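Local structure of mandelate racemase/muconate lactonizing enzyme family protein (Bradyrhizobium sp. ORS 278, 3TOY) at residues A[320-325]-A[339-344]. The protein belongs to the mandelate racemase/muconate lactonizing enzyme family of the enolase superfamily, whose members pair a capping domain with a modified beta/alpha barrel. Sequence-based numbering, arbitrary orientation.
Sequences SHILPE and FLEVLD. With ACT (acetate ion), chain F.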
loop_
_atom_site.group_PDB
_atom_site.type_symbol
_atom_site.label_atom_id
_atom_site.label_comp_id
_atom_site.label_asym_id
_atom_site.label_seq_id
_atom_site.Cartn_x
_atom_site.Cartn_y
_atom_site.Cartn_z
ATOM N N SER A 320 -23.463 -22.101 3.640
ATOM C CA SER A 320 -23.941 -22.117 5.007
ATOM C C SER A 320 -23.161 -23.088 5.878
ATOM O O SER A 320 -22.554 -24.050 5.396
ATOM C CB SER A 320 -25.446 -22.467 5.036
ATOM O OG SER A 320 -25.673 -23.698 4.349
ATOM N N HIS A 321 -23.175 -22.816 7.182
ATOM C CA HIS A 321 -22.674 -23.774 8.144
ATOM C C HIS A 321 -23.830 -24.381 8.942
ATOM O O HIS A 321 -24.483 -23.679 9.715
ATOM C CB HIS A 321 -21.743 -23.127 9.145
ATOM C CG HIS A 321 -21.194 -24.104 10.136
ATOM N ND1 HIS A 321 -21.345 -23.953 11.496
ATOM C CD2 HIS A 321 -20.508 -25.256 9.957
ATOM C CE1 HIS A 321 -20.768 -24.967 12.118
ATOM N NE2 HIS A 321 -20.243 -25.768 11.206
ATOM N N ILE A 322 -24.013 -25.694 8.764
ATOM C CA ILE A 322 -25.085 -26.478 9.387
ATOM C C ILE A 322 -26.437 -25.756 9.425
ATOM O O ILE A 322 -26.753 -24.981 8.523
ATOM C CB ILE A 322 -24.654 -27.049 10.761
ATOM C CG1 ILE A 322 -24.440 -25.927 11.778
ATOM C CG2 ILE A 322 -23.434 -27.916 10.594
ATOM C CD1 ILE A 322 -23.987 -26.421 13.138
ATOM N N LEU A 323 -27.282 -26.057 10.411
ATOM C CA LEU A 323 -28.661 -25.514 10.377
ATOM C C LEU A 323 -29.233 -25.514 8.947
ATOM O O LEU A 323 -29.657 -24.467 8.419
ATOM C CB LEU A 323 -28.719 -24.100 10.991
ATOM C CG LEU A 323 -28.877 -23.999 12.522
ATOM C CD1 LEU A 323 -27.663 -24.553 13.268
ATOM C CD2 LEU A 323 -29.186 -22.583 12.977
ATOM N N PRO A 324 -29.261 -26.691 8.310
ATOM C CA PRO A 324 -29.668 -26.769 6.904
ATOM C C PRO A 324 -31.105 -26.348 6.666
ATOM O O PRO A 324 -31.432 -25.859 5.583
ATOM C CB PRO A 324 -29.486 -28.251 6.555
ATOM C CG PRO A 324 -29.478 -28.952 7.851
ATOM C CD PRO A 324 -28.906 -28.008 8.861
ATOM N N GLU A 325 -31.973 -26.522 7.655
ATOM C CA GLU A 325 -33.379 -26.162 7.430
ATOM C C GLU A 325 -33.575 -24.666 7.200
ATOM O O GLU A 325 -34.284 -24.236 6.264
ATOM C CB GLU A 325 -34.253 -26.665 8.593
ATOM C CG GLU A 325 -34.082 -28.170 8.854
ATOM C CD GLU A 325 -32.932 -28.505 9.817
ATOM O OE1 GLU A 325 -32.234 -27.579 10.304
ATOM O OE2 GLU A 325 -32.726 -29.703 10.089
ATOM N N PHE A 339 -22.886 -23.304 -1.659
ATOM C CA PHE A 339 -23.375 -24.627 -1.180
ATOM C C PHE A 339 -24.185 -24.538 0.116
ATOM O O PHE A 339 -23.937 -23.677 0.953
ATOM C CB PHE A 339 -22.201 -25.550 -0.875
ATOM C CG PHE A 339 -21.705 -26.319 -2.043
ATOM C CD1 PHE A 339 -20.504 -25.971 -2.648
ATOM C CD2 PHE A 339 -22.407 -27.432 -2.520
ATOM C CE1 PHE A 339 -20.022 -26.692 -3.726
ATOM C CE2 PHE A 339 -21.918 -28.168 -3.596
ATOM C CZ PHE A 339 -20.724 -27.801 -4.195
ATOM N N LEU A 340 -25.126 -25.471 0.280
ATOM C CA LEU A 340 -25.775 -25.708 1.567
ATOM C C LEU A 340 -25.111 -26.938 2.207
ATOM O O LEU A 340 -24.973 -27.992 1.559
ATOM C CB LEU A 340 -27.302 -25.894 1.366
ATOM C CG LEU A 340 -28.144 -26.125 2.642
ATOM C CD1 LEU A 340 -29.568 -25.616 2.432
ATOM C CD2 LEU A 340 -28.157 -27.594 3.077
ATOM N N GLU A 341 -24.639 -26.791 3.449
ATOM C CA GLU A 341 -24.004 -27.892 4.180
ATOM C C GLU A 341 -25.046 -28.810 4.816
ATOM O O GLU A 341 -25.840 -28.368 5.652
ATOM C CB GLU A 341 -23.133 -27.377 5.332
ATOM C CG GLU A 341 -22.369 -28.511 6.056
ATOM C CD GLU A 341 -21.434 -28.011 7.145
ATOM O OE1 GLU A 341 -21.632 -26.877 7.658
ATOM O OE2 GLU A 341 -20.508 -28.765 7.487
ATOM N N VAL A 342 -25.010 -30.088 4.466
ATOM C CA VAL A 342 -25.947 -31.022 5.093
ATOM C C VAL A 342 -25.257 -31.796 6.186
ATOM O O VAL A 342 -24.433 -32.673 5.916
ATOM C CB VAL A 342 -26.551 -32.008 4.085
ATOM C CG1 VAL A 342 -27.419 -33.052 4.818
ATOM C CG2 VAL A 342 -27.371 -31.266 3.041
ATOM N N LEU A 343 -25.567 -31.419 7.421
ATOM C CA LEU A 343 -25.202 -32.175 8.618
ATOM C C LEU A 343 -26.451 -32.125 9.493
ATOM O O LEU A 343 -26.833 -31.065 9.979
ATOM C CB LEU A 343 -24.004 -31.536 9.322
ATOM C CG LEU A 343 -23.387 -32.193 10.561
ATOM C CD1 LEU A 343 -23.416 -33.704 10.487
ATOM C CD2 LEU A 343 -21.958 -31.686 10.755
ATOM N N ASP A 344 -27.098 -33.272 9.680
ATOM C CA ASP A 344 -28.447 -33.292 10.238
ATOM C C ASP A 344 -28.462 -33.627 11.731
ATOM O O ASP A 344 -28.573 -34.797 12.108
ATOM C CB ASP A 344 -29.295 -34.301 9.452
ATOM C CG ASP A 344 -30.779 -34.219 9.779
ATOM O OD1 ASP A 344 -31.205 -33.295 10.499
ATOM O OD2 ASP A 344 -31.528 -35.087 9.289
HETATM C C ACT F . -17.843 -28.284 12.346
HETATM O O ACT F . -19.007 -28.241 11.875
HETATM O OXT ACT F . -16.906 -28.204 11.524
HETATM C CH3 ACT F . -17.572 -28.424 13.820
HETATM O O HOH W 1 -26.561 -25.653 5.872
HETATM O O HOH W 2 -27.786 -28.535 12.127
HETATM O O HOH W 3 -33.750 -32.180 9.783
HETATM O O HOH W 4 -30.546 -30.836 11.119
#
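At the mouth of the barrel, beside the calcium site of Asp-219, Glu-245 and Glu-271, His-321 and Glu-341 stand side by side, ring and carboxylate turned 46° from each other. Glu-341 OE1 comes obliquely to the imidazole, 3.0 Å from His-321 CD2. The same oxygen takes the backbone N-H of Ile-322 at 2.9 Å, a bond that arrives from above the carboxylate plane. Glu-341 is stretched out, CG anti to the backbone N (chi1 -176°), which carries the carboxylate past Ser-320 O to that N-H; its OE2 forms a salt bridge with Lys-188 and a hydrogen bond with Ser-162, so both oxygens are held. The imidazole is gripped at both nitrogens: ND1 pairs with Asp-294, while His-321 NE2 donates an almost straight hydrogen bond (2.8 Å) to an acetate O at the ring edge, in its plane, and Ile-322 CG1 covers one face toward the rim. In this beta/alpha barrel of the enolase superfamily, strand 340-342 runs parallel to strand 157-162, and the loop leading into helix 324-330 lies over it. Ser-320 N bonds Phe-339 O at one end of the contact. Further along, water 1 is held three ways: it accepts from Ser-320 OG and donates to the carbonyl oxygens of Ile-322 and Glu-341. Apolar contacts fill in beside these bonds, with Ile-322 CG2 lying alongside Leu-343 CB and Pro-324 CB meeting Leu-340 CD2 at 3.8 Å. At the more exposed end, the side chains of Glu-325 and Asp-344 cross at about a right angle, their carboxylate planes 60° apart, with Glu-325 OE2 3.9 Å from Asp-344 OD1. Waters 3 and 4 each donate to both of those oxygens, probably easing the repulsion, and Glu-325 OE1 bonds Tyr-73 of strand 69-75.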